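Local atomic coordinates of arylalkylamine N-Acetyltransferase like 5b (PDB entry 5YAG), a protein that probably transfers acetyl or long-chain acyl groups from acyl-CoA thioesters to the amine of arylalkylamines such as serotonin and dopamine. Residues S6-V11 with V63-A68; L105-L110 with L187-Y192; Y127-L132 with R146-Q151. All coordinates share one frame; numbering follows the deposited sequence.

Contact 1 of 3, residues S6-V11 with V63-A68; sequences SIVLRV and VAEDSA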
# COMPACT_ATOMS: atom_id res chain seq x y z
N SER A 6 -16.02 14.55 13.56
CA SER A 6 -14.82 14.52 14.38
C SER A 6 -13.71 13.79 13.61
O SER A 6 -12.56 13.75 14.06
CB SER A 6 -15.09 13.82 15.71
OG SER A 6 -14.00 13.96 16.60
N ILE A 7 -14.06 13.21 12.47
CA ILE A 7 -13.07 12.52 11.63
C ILE A 7 -12.47 13.49 10.63
O ILE A 7 -13.19 14.08 9.83
CB ILE A 7 -13.69 11.35 10.82
CG1 ILE A 7 -14.47 10.39 11.73
CG2 ILE A 7 -12.59 10.63 10.05
CD1 ILE A 7 -13.64 9.69 12.78
N VAL A 8 -11.15 13.62 10.66
CA VAL A 8 -10.44 14.51 9.75
C VAL A 8 -9.49 13.69 8.86
O VAL A 8 -8.76 12.85 9.37
CB VAL A 8 -9.59 15.52 10.55
CG1 VAL A 8 -8.77 16.39 9.62
CG2 VAL A 8 -10.48 16.36 11.44
N LEU A 9 -9.53 13.93 7.56
CA LEU A 9 -8.52 13.38 6.63
C LEU A 9 -7.58 14.47 6.15
O LEU A 9 -8.02 15.55 5.73
CB LEU A 9 -9.20 12.75 5.42
CG LEU A 9 -9.64 11.31 5.67
CD1 LEU A 9 -10.96 11.29 6.44
CD2 LEU A 9 -9.74 10.59 4.35
N ARG A 10 -6.28 14.20 6.20
CA ARG A 10 -5.30 15.19 5.81
C ARG A 10 -3.96 14.54 5.57
O ARG A 10 -3.73 13.40 5.97
CB ARG A 10 -5.15 16.26 6.91
CG ARG A 10 -4.73 15.69 8.27
CD ARG A 10 -4.65 16.76 9.33
NE ARG A 10 -4.24 16.25 10.63
CZ ARG A 10 -3.00 15.99 10.99
NH1 ARG A 10 -2.00 16.15 10.13
NH2 ARG A 10 -2.74 15.55 12.21
N VAL A 11 -3.08 15.28 4.91
CA VAL A 11 -1.70 14.85 4.74
C VAL A 11 -0.96 14.91 6.07
O VAL A 11 -1.08 15.90 6.83
CB VAL A 11 -0.98 15.72 3.70
CG1 VAL A 11 0.53 15.47 3.72
CG2 VAL A 11 -1.55 15.45 2.33
N VAL A 63 -3.57 10.69 6.39
CA VAL A 63 -4.05 10.12 7.64
C VAL A 63 -5.52 10.47 7.87
O VAL A 63 -6.00 11.51 7.41
CB VAL A 63 -3.21 10.55 8.86
CG1 VAL A 63 -1.84 9.88 8.84
CG2 VAL A 63 -3.07 12.07 8.94
N ALA A 64 -6.23 9.56 8.53
CA ALA A 64 -7.53 9.84 9.13
C ALA A 64 -7.30 9.98 10.60
O ALA A 64 -6.62 9.15 11.24
CB ALA A 64 -8.54 8.73 8.84
N GLU A 65 -7.86 11.04 11.16
CA GLU A 65 -7.63 11.41 12.55
C GLU A 65 -8.98 11.59 13.26
O GLU A 65 -9.90 12.19 12.71
CB GLU A 65 -6.85 12.71 12.56
CG GLU A 65 -6.48 13.24 13.92
CD GLU A 65 -5.80 14.59 13.83
OE1 GLU A 65 -4.91 14.85 14.65
OE2 GLU A 65 -6.15 15.38 12.92
N ASP A 66 -9.09 11.03 14.46
CA ASP A 66 -10.17 11.37 15.38
C ASP A 66 -9.71 12.61 16.15
O ASP A 66 -8.89 12.52 17.07
CB ASP A 66 -10.44 10.19 16.33
CG ASP A 66 -11.60 10.46 17.31
OD1 ASP A 66 -11.95 11.64 17.54
OD2 ASP A 66 -12.14 9.48 17.86
N SER A 67 -10.21 13.78 15.75
CA SER A 67 -9.70 15.05 16.30
C SER A 67 -10.06 15.23 17.77
O SER A 67 -9.29 15.81 18.53
CB SER A 67 -10.21 16.24 15.51
OG SER A 67 -11.62 16.25 15.46
N ALA A 68 -11.23 14.73 18.17
CA ALA A 68 -11.61 14.72 19.58
C ALA A 68 -10.59 13.93 20.39
O ALA A 68 -10.02 14.44 21.35
CB ALA A 68 -13.00 14.12 19.75
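Val8 and Glu65 form an antiparallel hydrogen-bonded pair: Val8 N gives its hydrogen to Glu65 O at 2.8 Å, and Glu65 N returns a bond to Val8 O at 2.7 Å. Two residues on, Arg10 and Val63 repeat the pattern, with Val63 N to Arg10 O the straightest of the set (176° at the hydrogen). Just beyond strand 61-66, Ser67 gives two bonds to Ser6 O, from Ser67 N at 2.9 Å and from Ser67 OG at 3.0 Å, while Ser6 OG accepts from Ala68 N; these short hydroxyl side chains can reach neighbouring backbone groups. Asp66 OD2 is bonded to Tyr138 OH and Asp66 OD1 to Ala69 N. Arg10 NE meets Glu65 OE2 at 3.1 Å in a salt bridge, and a weak bond joins Arg10 NH2 to Glu65 OE1. Glu65 OE2 lies at the edge of the guanidinium, near its plane, whereas Arg10 NE sits above the carboxylate plane, the two planes being 61° apart. Arg10, extended from CG to NE, passes Val63 CG2. Arg10 NH2 is also held by a salt bridge to Glu16, its strongest polar partner. On the other face Leu9 CG lies beside Ala64 CB (4.2 Å), the small alanine sharing the face with the bulkier leucine. That face lies under helix 143-157, Ile7 and Leu9 meeting Arg146, while strand 71-81 pairs with the far edge of 61-66, leaving 7-11 outermost in the sheet.

Contact 2 of 3, residues L105-L110 with L187-Y192; sequences LKLLAL and LALGDY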
# COMPACT_ATOMS: atom_id res chain seq x y z
N LEU A 105 10.39 -6.99 -1.61
CA LEU A 105 10.75 -6.08 -2.69
C LEU A 105 10.65 -6.76 -4.04
O LEU A 105 10.15 -6.17 -4.99
CB LEU A 105 12.17 -5.56 -2.52
CG LEU A 105 12.39 -4.31 -1.69
CD1 LEU A 105 13.90 -4.13 -1.51
CD2 LEU A 105 11.76 -3.07 -2.32
N LYS A 106 11.12 -8.00 -4.12
CA LYS A 106 11.11 -8.72 -5.37
C LYS A 106 9.70 -9.09 -5.81
O LYS A 106 9.37 -9.03 -6.98
CB LYS A 106 12.03 -9.95 -5.26
CG LYS A 106 13.49 -9.52 -5.15
CD LYS A 106 14.47 -10.66 -5.39
CE LYS A 106 14.60 -11.53 -4.17
NZ LYS A 106 15.30 -12.80 -4.53
N LEU A 107 8.87 -9.46 -4.84
CA LEU A 107 7.46 -9.67 -5.11
C LEU A 107 6.78 -8.42 -5.65
O LEU A 107 6.05 -8.45 -6.64
CB LEU A 107 6.77 -10.17 -3.83
CG LEU A 107 5.25 -10.24 -3.90
CD1 LEU A 107 4.82 -11.23 -4.98
CD2 LEU A 107 4.66 -10.61 -2.56
N LEU A 108 7.04 -7.29 -5.01
CA LEU A 108 6.41 -6.05 -5.41
C LEU A 108 6.88 -5.64 -6.79
O LEU A 108 6.12 -5.11 -7.59
CB LEU A 108 6.73 -4.96 -4.39
CG LEU A 108 6.12 -5.19 -3.00
CD1 LEU A 108 6.63 -4.13 -2.04
CD2 LEU A 108 4.60 -5.20 -3.08
N ALA A 109 8.15 -5.89 -7.07
CA ALA A 109 8.72 -5.60 -8.36
C ALA A 109 8.03 -6.39 -9.45
O ALA A 109 7.73 -5.84 -10.51
CB ALA A 109 10.22 -5.89 -8.35
N LEU A 110 7.81 -7.67 -9.19
CA LEU A 110 7.06 -8.53 -10.11
C LEU A 110 5.64 -7.99 -10.35
O LEU A 110 5.16 -7.92 -11.48
CB LEU A 110 6.99 -9.98 -9.60
CG LEU A 110 6.26 -10.98 -10.52
CD1 LEU A 110 6.89 -11.03 -11.91
CD2 LEU A 110 6.23 -12.38 -9.93
N LEU A 187 -2.08 -12.02 -9.28
CA LEU A 187 -1.13 -13.04 -8.90
C LEU A 187 -1.68 -13.83 -7.72
O LEU A 187 -2.15 -13.24 -6.76
CB LEU A 187 0.19 -12.36 -8.52
CG LEU A 187 1.28 -13.20 -7.87
CD1 LEU A 187 1.73 -14.30 -8.82
CD2 LEU A 187 2.45 -12.31 -7.49
N ALA A 188 -1.63 -15.16 -7.82
CA ALA A 188 -1.91 -16.03 -6.69
C ALA A 188 -0.68 -16.06 -5.79
O ALA A 188 0.37 -16.56 -6.19
CB ALA A 188 -2.25 -17.43 -7.17
N LEU A 189 -0.81 -15.53 -4.58
CA LEU A 189 0.32 -15.34 -3.70
C LEU A 189 0.99 -16.66 -3.34
O LEU A 189 2.23 -16.76 -3.36
CB LEU A 189 -0.10 -14.60 -2.43
CG LEU A 189 1.01 -14.26 -1.44
CD1 LEU A 189 2.21 -13.63 -2.14
CD2 LEU A 189 0.50 -13.35 -0.35
N GLY A 190 0.17 -17.66 -3.04
CA GLY A 190 0.65 -19.03 -2.83
C GLY A 190 1.47 -19.61 -3.98
O GLY A 190 2.38 -20.40 -3.75
N ASP A 191 1.16 -19.22 -5.21
CA ASP A 191 1.86 -19.74 -6.39
C ASP A 191 3.14 -18.98 -6.75
O ASP A 191 3.87 -19.40 -7.66
CB ASP A 191 0.90 -19.78 -7.58
CG ASP A 191 -0.32 -20.67 -7.31
OD1 ASP A 191 -0.22 -21.55 -6.42
OD2 ASP A 191 -1.36 -20.49 -7.98
N TYR A 192 3.43 -17.89 -6.05
CA TYR A 192 4.60 -17.09 -6.36
C TYR A 192 5.89 -17.83 -6.00
O TYR A 192 6.05 -18.32 -4.87
CB TYR A 192 4.55 -15.74 -5.61
CG TYR A 192 5.87 -14.99 -5.61
CD1 TYR A 192 6.29 -14.29 -6.73
CD2 TYR A 192 6.69 -14.98 -4.49
CE1 TYR A 192 7.49 -13.59 -6.74
CE2 TYR A 192 7.90 -14.30 -4.50
CZ TYR A 192 8.30 -13.60 -5.63
OH TYR A 192 9.49 -12.90 -5.68
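Leu107 lays its CD1 methyl over the Tyr192 ring, 3.9 Å from the centroid and 12° off the normal, a CH-pi contact almost centred on the face. The same ring is met at its edge by Leu110, whose CD2 lies near the ring plane, 3.6 Å from Tyr192 CE1. One turn of helix thus supplies a methyl for the face and another for the rim. In Leu107, chi1 (171°) carries CG out toward residues 187-192 and chi2 (62°) sets the two methyls: CD1 also touches Leu187 CD2 at 3.6 Å, while CD2 reaches Leu189 CD1 at 3.9 Å. A branched leucine suits this position because it can fill two directions at once. Tyr192 OH lies against the helix backbone, 3.6 Å from Leu107 N and 3.8 Å from Lys106 C, while Lys106 NZ turns elsewhere to a salt bridge with Glu195. Phe201 and Ile34 add to the apolar surroundings of Leu107. The helix 99-115 is thereby packed against the end of strand 182-188 and the turn that follows it. No hydrogen bond crosses between the two segments, so their attraction here comes from dispersion, CH-pi contact and the burial of apolar surface, with shape rather than polar pairing setting the fit.

Contact 3 of 3, residues Y127-L132 with R146-Q151; sequences YHVHIL and RLLQFQ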
# COMPACT_ATOMS: atom_id res chain seq x y z
N TYR A 127 0.80 7.12 -9.97
CA TYR A 127 0.73 7.24 -8.53
C TYR A 127 0.25 5.93 -7.97
O TYR A 127 -0.79 5.44 -8.36
CB TYR A 127 -0.26 8.34 -8.20
CG TYR A 127 -0.26 8.88 -6.79
CD1 TYR A 127 0.73 9.75 -6.35
CD2 TYR A 127 -1.31 8.59 -5.93
CE1 TYR A 127 0.70 10.28 -5.08
CE2 TYR A 127 -1.36 9.13 -4.66
CZ TYR A 127 -0.37 9.98 -4.24
OH TYR A 127 -0.43 10.51 -2.97
N HIS A 128 1.03 5.34 -7.06
CA HIS A 128 0.75 3.99 -6.60
C HIS A 128 0.56 4.01 -5.12
O HIS A 128 1.44 4.47 -4.39
CB HIS A 128 1.90 3.06 -6.96
CG HIS A 128 1.61 1.62 -6.71
ND1 HIS A 128 0.78 0.86 -7.52
CD2 HIS A 128 2.03 0.78 -5.72
CE1 HIS A 128 0.72 -0.37 -7.05
NE2 HIS A 128 1.46 -0.45 -5.96
N VAL A 129 -0.60 3.52 -4.68
CA VAL A 129 -0.92 3.44 -3.27
C VAL A 129 -0.23 2.19 -2.71
O VAL A 129 -0.55 1.07 -3.09
CB VAL A 129 -2.45 3.37 -3.07
CG1 VAL A 129 -2.81 3.20 -1.59
CG2 VAL A 129 -3.12 4.62 -3.62
N HIS A 130 0.74 2.39 -1.84
CA HIS A 130 1.49 1.26 -1.29
C HIS A 130 0.73 0.65 -0.13
O HIS A 130 0.65 -0.58 0.02
CB HIS A 130 2.87 1.75 -0.82
CG HIS A 130 3.74 2.27 -1.92
ND1 HIS A 130 4.20 1.47 -2.94
CD2 HIS A 130 4.25 3.51 -2.15
CE1 HIS A 130 4.95 2.19 -3.76
NE2 HIS A 130 4.98 3.44 -3.32
N ILE A 131 0.16 1.53 0.68
CA ILE A 131 -0.51 1.15 1.91
C ILE A 131 -1.85 1.83 2.02
O ILE A 131 -1.97 3.04 1.75
CB ILE A 131 0.35 1.55 3.11
CG1 ILE A 131 1.65 0.76 3.10
CG2 ILE A 131 -0.40 1.35 4.43
CD1 ILE A 131 2.75 1.38 3.94
N LEU A 132 -2.84 1.06 2.48
CA LEU A 132 -4.17 1.54 2.83
C LEU A 132 -4.67 0.73 4.02
O LEU A 132 -4.85 -0.50 3.92
CB LEU A 132 -5.10 1.41 1.63
CG LEU A 132 -6.56 1.84 1.77
CD1 LEU A 132 -6.65 3.34 1.94
CD2 LEU A 132 -7.33 1.41 0.54
N ARG A 146 -12.78 6.77 2.00
CA ARG A 146 -12.40 8.19 2.12
C ARG A 146 -10.91 8.40 1.94
O ARG A 146 -10.47 9.35 1.28
CB ARG A 146 -12.88 8.76 3.45
CG ARG A 146 -14.39 9.01 3.45
CD ARG A 146 -14.92 9.20 4.85
NE ARG A 146 -14.58 10.52 5.37
CZ ARG A 146 -14.81 10.91 6.62
NH1 ARG A 146 -15.38 10.09 7.49
NH2 ARG A 146 -14.47 12.13 7.00
N LEU A 147 -10.12 7.51 2.53
CA LEU A 147 -8.68 7.54 2.36
C LEU A 147 -8.29 7.36 0.89
O LEU A 147 -7.47 8.10 0.38
CB LEU A 147 -8.02 6.44 3.19
CG LEU A 147 -7.95 6.73 4.69
CD1 LEU A 147 -7.58 5.47 5.47
CD2 LEU A 147 -6.97 7.86 4.97
N LEU A 148 -8.87 6.36 0.23
CA LEU A 148 -8.55 6.11 -1.16
C LEU A 148 -9.00 7.26 -2.04
O LEU A 148 -8.26 7.70 -2.92
CB LEU A 148 -9.18 4.80 -1.64
CG LEU A 148 -8.89 4.40 -3.09
CD1 LEU A 148 -7.41 4.51 -3.45
CD2 LEU A 148 -9.38 2.98 -3.33
N GLN A 149 -10.22 7.73 -1.82
CA GLN A 149 -10.72 8.88 -2.58
C GLN A 149 -9.82 10.09 -2.37
O GLN A 149 -9.56 10.84 -3.30
CB GLN A 149 -12.15 9.26 -2.17
CG GLN A 149 -12.75 10.35 -3.05
CD GLN A 149 -12.94 9.89 -4.49
OE1 GLN A 149 -13.67 8.94 -4.75
NE2 GLN A 149 -12.26 10.54 -5.42
N PHE A 150 -9.32 10.26 -1.14
CA PHE A 150 -8.43 11.39 -0.85
C PHE A 150 -7.16 11.29 -1.70
O PHE A 150 -6.73 12.26 -2.32
CB PHE A 150 -8.13 11.47 0.66
CG PHE A 150 -7.43 12.73 1.09
CD1 PHE A 150 -6.14 13.00 0.68
CD2 PHE A 150 -8.07 13.65 1.92
CE1 PHE A 150 -5.50 14.16 1.08
CE2 PHE A 150 -7.42 14.81 2.34
CZ PHE A 150 -6.13 15.06 1.91
N GLN A 151 -6.55 10.10 -1.73
CA GLN A 151 -5.35 9.86 -2.55
C GLN A 151 -5.61 10.12 -4.04
O GLN A 151 -4.78 10.69 -4.72
CB GLN A 151 -4.83 8.44 -2.35
CG GLN A 151 -4.20 8.21 -0.99
CD GLN A 151 -2.80 8.78 -0.87
OE1 GLN A 151 -2.44 9.73 -1.58
NE2 GLN A 151 -1.99 8.20 0.04
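Strand 127-132 and helix 146-151 run nearly antiparallel, their axes at 156° and 10.0 Å apart at closest approach, a separation usual for a helix packed on a sheet. At one end Tyr127 OH donates to Gln151 OE1 at 2.6 Å, a short bond. Gln151 OE1 comes at the edge of the ring, near its plane, and also lies 3.3 Å from Tyr127 CE2. Ring and amide planes are turned 65° from each other, and the hydroxyl oxygen sits 26° out of the carbonyl plane. In Gln151 a bend at chi2 turns the amide so that OE1 meets the phenol. Its NE2 makes weak hydrogen bonds to Thr60 O and Ser76 OG, so both ends of the buried amide have partners. Between these polar groups and the far end, Val129 CG2 faces Leu148 CD1 at 4.3 Å, a looser touch. Leu132 closes the row: CD1 packs on Leu147 CB at 3.6 Å, and CD2 lies 4.4 Å from Leu148 CB. Having CG anti to its N carries these methyls across to the helix. Beta-branched valine suits the strand, and leucines suit the helix face that meets it. Strand, helix and the following strand 162-167 form a beta-alpha-beta unit of the GNAT fold, and His130 with Ile131 makes a classic beta bulge opposite Ile77. Leu132 N binds a glycerol, probably from the crystallisation liquor. The chemistry is that of a mainly apolar interface with one directional bond in its interior: the methyls supply close packing, while the phenol satisfies the amide oxygen and, with the weak bonds of NE2, probably helps set the turn of the amide.

In the fold
From the N terminus, contact 1 closes first, bringing strand 61-66 back to 7-11 across a stretch rich in helix and setting one outer edge of the sheet. Contact 2 opens later, on helix 99-115, and closes at the end of strand 182-188, the opposite outer edge, and the turn after it. Contact 3 lies wholly within that long loop, joining strand 126-134 to helix 143-157 near the centre of the chain. Contacts 1 and 3 touch, Leu9 CD2 meeting Arg146 O at 3.4 Å, so one helix covers both the central strand and the N-terminal edge. Contact 2 touches neither; its centre is about 33 Å from that of contact 1, but the same sheet links all three.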